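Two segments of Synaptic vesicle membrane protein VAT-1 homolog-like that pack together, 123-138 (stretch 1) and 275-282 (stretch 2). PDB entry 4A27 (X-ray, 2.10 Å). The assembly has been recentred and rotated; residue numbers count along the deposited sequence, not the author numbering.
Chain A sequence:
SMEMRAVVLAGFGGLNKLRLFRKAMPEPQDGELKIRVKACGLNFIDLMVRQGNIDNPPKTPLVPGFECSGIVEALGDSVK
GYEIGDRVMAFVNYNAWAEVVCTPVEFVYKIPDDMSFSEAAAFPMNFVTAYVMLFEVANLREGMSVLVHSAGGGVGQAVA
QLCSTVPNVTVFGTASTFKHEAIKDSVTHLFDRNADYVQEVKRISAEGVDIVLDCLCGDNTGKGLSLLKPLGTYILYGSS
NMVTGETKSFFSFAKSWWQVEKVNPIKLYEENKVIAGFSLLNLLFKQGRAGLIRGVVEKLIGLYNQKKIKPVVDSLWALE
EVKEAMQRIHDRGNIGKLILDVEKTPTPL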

# COMPACT_ATOMS: atom_id res chain seq x y z
N PHE A 123 19.88 -7.10 -14.77
CA PHE A 123 19.39 -5.83 -14.22
C PHE A 123 17.81 -5.71 -14.15
O PHE A 123 17.26 -5.63 -13.06
CB PHE A 123 19.98 -4.70 -15.04
CG PHE A 123 19.89 -3.37 -14.41
CD1 PHE A 123 20.78 -3.01 -13.41
CD2 PHE A 123 18.92 -2.45 -14.79
CE1 PHE A 123 20.71 -1.75 -12.81
CE2 PHE A 123 18.85 -1.18 -14.19
CZ PHE A 123 19.76 -0.84 -13.21
N PRO A 124 17.10 -5.76 -15.30
CA PRO A 124 15.67 -5.40 -15.36
C PRO A 124 14.70 -6.17 -14.49
O PRO A 124 13.97 -5.56 -13.73
CB PRO A 124 15.28 -5.61 -16.85
CG PRO A 124 16.46 -6.12 -17.52
CD PRO A 124 17.52 -6.45 -16.54
N MET A 125 14.65 -7.49 -14.59
CA MET A 125 13.67 -8.23 -13.79
C MET A 125 13.86 -7.94 -12.31
O MET A 125 12.90 -7.52 -11.63
CB MET A 125 13.73 -9.73 -14.06
CG MET A 125 13.13 -10.15 -15.41
SD MET A 125 11.31 -10.10 -15.42
CE MET A 125 11.02 -11.74 -14.70
N ASN A 126 15.07 -8.20 -11.79
CA ASN A 126 15.30 -8.13 -10.36
C ASN A 126 15.15 -6.71 -9.83
O ASN A 126 14.48 -6.50 -8.79
CB ASN A 126 16.64 -8.72 -9.94
CG ASN A 126 16.72 -10.24 -10.15
OD1 ASN A 126 15.72 -10.91 -10.34
ND2 ASN A 126 17.93 -10.77 -10.12
N PHE A 127 15.76 -5.74 -10.50
CA PHE A 127 15.77 -4.40 -9.95
C PHE A 127 14.44 -3.66 -10.14
O PHE A 127 14.03 -2.90 -9.25
CB PHE A 127 16.96 -3.57 -10.43
CG PHE A 127 18.23 -3.89 -9.70
CD1 PHE A 127 18.98 -5.02 -10.04
CD2 PHE A 127 18.66 -3.10 -8.63
CE1 PHE A 127 20.13 -5.36 -9.32
CE2 PHE A 127 19.83 -3.42 -7.91
CZ PHE A 127 20.56 -4.56 -8.28
N VAL A 128 13.74 -3.90 -11.25
CA VAL A 128 12.44 -3.27 -11.42
C VAL A 128 11.47 -3.88 -10.37
O VAL A 128 10.68 -3.18 -9.78
CB VAL A 128 11.87 -3.40 -12.88
CG1 VAL A 128 10.48 -2.91 -12.96
CG2 VAL A 128 12.75 -2.61 -13.90
N THR A 129 11.54 -5.18 -10.15
CA THR A 129 10.65 -5.80 -9.18
C THR A 129 10.86 -5.17 -7.80
O THR A 129 9.93 -4.78 -7.11
CB THR A 129 10.89 -7.33 -9.14
OG1 THR A 129 10.53 -7.87 -10.40
CG2 THR A 129 10.11 -8.03 -8.02
N ALA A 130 12.11 -5.11 -7.41
CA ALA A 130 12.51 -4.55 -6.14
C ALA A 130 12.02 -3.12 -6.00
O ALA A 130 11.43 -2.74 -5.00
CB ALA A 130 14.04 -4.60 -6.03
N TYR A 131 12.20 -2.34 -7.04
CA TYR A 131 11.89 -0.93 -6.96
C TYR A 131 10.38 -0.75 -6.86
O TYR A 131 9.87 0.04 -6.03
CB TYR A 131 12.43 -0.19 -8.19
CG TYR A 131 12.36 1.27 -8.06
CD1 TYR A 131 11.20 1.98 -8.30
CD2 TYR A 131 13.48 1.98 -7.62
CE1 TYR A 131 11.15 3.37 -8.12
CE2 TYR A 131 13.42 3.33 -7.46
CZ TYR A 131 12.26 4.04 -7.71
OH TYR A 131 12.26 5.43 -7.55
N VAL A 132 9.65 -1.50 -7.67
CA VAL A 132 8.24 -1.29 -7.73
C VAL A 132 7.60 -1.71 -6.41
O VAL A 132 6.67 -1.02 -5.93
CB VAL A 132 7.58 -1.97 -8.94
CG1 VAL A 132 6.11 -1.78 -8.84
CG2 VAL A 132 8.10 -1.37 -10.26
N MET A 133 8.09 -2.80 -5.83
CA MET A 133 7.53 -3.24 -4.55
C MET A 133 7.76 -2.25 -3.44
O MET A 133 6.86 -2.04 -2.61
CB MET A 133 8.08 -4.60 -4.16
CG MET A 133 7.64 -5.72 -5.09
SD MET A 133 8.06 -7.39 -4.44
CE MET A 133 9.87 -7.16 -4.30
N LEU A 134 8.97 -1.70 -3.37
CA LEU A 134 9.35 -0.86 -2.27
C LEU A 134 8.75 0.52 -2.36
O LEU A 134 8.42 1.10 -1.32
CB LEU A 134 10.87 -0.70 -2.20
CG LEU A 134 11.70 -1.89 -1.70
CD1 LEU A 134 13.24 -1.59 -1.92
CD2 LEU A 134 11.31 -2.29 -0.21
N PHE A 135 8.63 1.07 -3.57
CA PHE A 135 8.25 2.45 -3.72
C PHE A 135 6.92 2.70 -4.40
O PHE A 135 6.36 3.76 -4.23
CB PHE A 135 9.34 3.24 -4.45
CG PHE A 135 10.68 3.16 -3.79
CD1 PHE A 135 10.91 3.85 -2.59
CD2 PHE A 135 11.73 2.46 -4.39
CE1 PHE A 135 12.19 3.79 -1.96
CE2 PHE A 135 13.01 2.41 -3.78
CZ PHE A 135 13.22 3.07 -2.55
N GLU A 136 6.38 1.72 -5.14
CA GLU A 136 5.06 1.86 -5.74
C GLU A 136 3.99 1.06 -4.99
O GLU A 136 2.94 1.59 -4.75
CB GLU A 136 5.12 1.55 -7.20
CG GLU A 136 6.00 2.54 -7.99
CD GLU A 136 5.36 3.94 -8.15
OE1 GLU A 136 4.15 4.07 -7.91
OE2 GLU A 136 6.07 4.90 -8.53
N VAL A 137 4.27 -0.17 -4.55
CA VAL A 137 3.30 -0.91 -3.77
C VAL A 137 3.38 -0.45 -2.30
O VAL A 137 2.47 0.17 -1.78
CB VAL A 137 3.48 -2.42 -3.92
CG1 VAL A 137 2.49 -3.14 -3.05
CG2 VAL A 137 3.33 -2.82 -5.39
N ALA A 138 4.51 -0.71 -1.65
CA ALA A 138 4.77 -0.11 -0.39
C ALA A 138 5.26 1.28 -0.72
O ALA A 138 5.46 1.61 -1.91
CB ALA A 138 5.85 -0.94 0.36
N ILE A 275 -2.19 -6.14 2.34
CA ILE A 275 -1.66 -7.26 1.58
C ILE A 275 -1.71 -6.95 0.12
O ILE A 275 -2.72 -6.49 -0.37
CB ILE A 275 -2.48 -8.49 1.83
CG1 ILE A 275 -2.31 -8.89 3.30
CG2 ILE A 275 -2.01 -9.64 0.93
CD1 ILE A 275 -3.42 -9.83 3.83
N ALA A 276 -0.63 -7.27 -0.58
CA ALA A 276 -0.48 -6.99 -1.99
C ALA A 276 0.14 -8.18 -2.70
O ALA A 276 0.86 -8.98 -2.10
CB ALA A 276 0.40 -5.78 -2.19
N GLY A 277 -0.10 -8.26 -4.00
CA GLY A 277 0.56 -9.22 -4.84
C GLY A 277 1.20 -8.45 -5.95
O GLY A 277 0.70 -7.41 -6.34
N PHE A 278 2.32 -8.96 -6.46
CA PHE A 278 3.04 -8.30 -7.53
C PHE A 278 3.62 -9.27 -8.58
O PHE A 278 4.34 -10.20 -8.23
CB PHE A 278 4.13 -7.43 -6.99
CG PHE A 278 4.85 -6.65 -8.06
CD1 PHE A 278 4.18 -5.65 -8.76
CD2 PHE A 278 6.14 -6.98 -8.43
CE1 PHE A 278 4.83 -4.94 -9.79
CE2 PHE A 278 6.79 -6.28 -9.44
CZ PHE A 278 6.13 -5.26 -10.13
N SER A 279 3.30 -9.02 -9.85
CA SER A 279 3.79 -9.78 -11.02
C SER A 279 4.24 -8.80 -12.07
O SER A 279 3.41 -8.15 -12.72
CB SER A 279 2.68 -10.61 -11.62
OG SER A 279 3.04 -11.01 -12.95
N LEU A 280 5.55 -8.61 -12.21
CA LEU A 280 6.05 -7.68 -13.19
C LEU A 280 5.64 -8.06 -14.64
O LEU A 280 5.34 -7.19 -15.44
CB LEU A 280 7.58 -7.57 -13.10
CG LEU A 280 8.30 -6.66 -14.09
CD1 LEU A 280 7.62 -5.28 -14.16
CD2 LEU A 280 9.82 -6.53 -13.70
N LEU A 281 5.71 -9.34 -14.98
CA LEU A 281 5.42 -9.77 -16.34
C LEU A 281 3.99 -9.40 -16.74
O LEU A 281 3.78 -8.85 -17.83
CB LEU A 281 5.69 -11.27 -16.54
CG LEU A 281 7.20 -11.56 -16.52
CD1 LEU A 281 7.42 -13.00 -16.70
CD2 LEU A 281 8.06 -10.78 -17.55
N ASN A 282 3.04 -9.66 -15.85
CA ASN A 282 1.65 -9.26 -16.09
C ASN A 282 1.47 -7.77 -16.24
O ASN A 282 0.68 -7.34 -17.08
CB ASN A 282 0.74 -9.72 -14.97
CG ASN A 282 0.51 -11.20 -15.00
OD1 ASN A 282 0.97 -11.90 -15.91
ND2 ASN A 282 -0.16 -11.70 -13.97

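How do the two backbones lie against each other? The helix of the first stretch runs nearly antiparallel to the strand that includes Ala276, their directions differing by 154° and their axes coming within 10.2 Å. As one stretch ascends the other descends, so Val137 lies by Ala276, Met133 by Phe278 and Thr129 by Leu280. Alternation along the strand selects what reaches the helix: Ala276 and Phe278 point their CB atoms toward it, while Ile275 points away.

What fills the space between them? Phe278 contributes the largest buried area, its ring set obliquely among helix residues from successive turns. Val132 CG1 lies 3.5 Å from Phe278 CE1, Met133 CG 3.9 Å from Phe278 CD2, and Thr129 CA 3.9 Å from Phe278 CE2.

Which aliphatic and sulfur contacts complete the packing? Near the helix's C-terminal end, small meets branched: Val137 CG1 sits 3.5 Å from Ala276 CB, the methyl being the whole of the Ala276 side chain. Toward the other end Leu280 takes over, with its CD2 3.8 Å from Val128 CG1 and 4.2 Å from Met125 SD. The flexible methionine starts sideways, but its end comes nearer, bringing Met125 SD to 3.9 Å from Leu281 CD2. These are van der Waals contacts between apolar groups, favored by the exclusion of water.

Do hydrogen bonds join the stretches? None does; the side-chain hydrogen bonds of Thr129 and Ser279 each stay within their own stretch. Thr129 OG1 donates to Met125 O at 2.7 Å, turning its hydroxyl back onto the helix backbone, and the same OG1 can then rest 3.6 Å from Leu280 CD2 without wasting its donor. In the second stretch, Ser279 caps the helix beginning at Leu280: Asn282 N donates to Ser279 OG at 3.2 Å, supplying an acceptor to an amide in the first turn, where no preceding helical carbonyl is available.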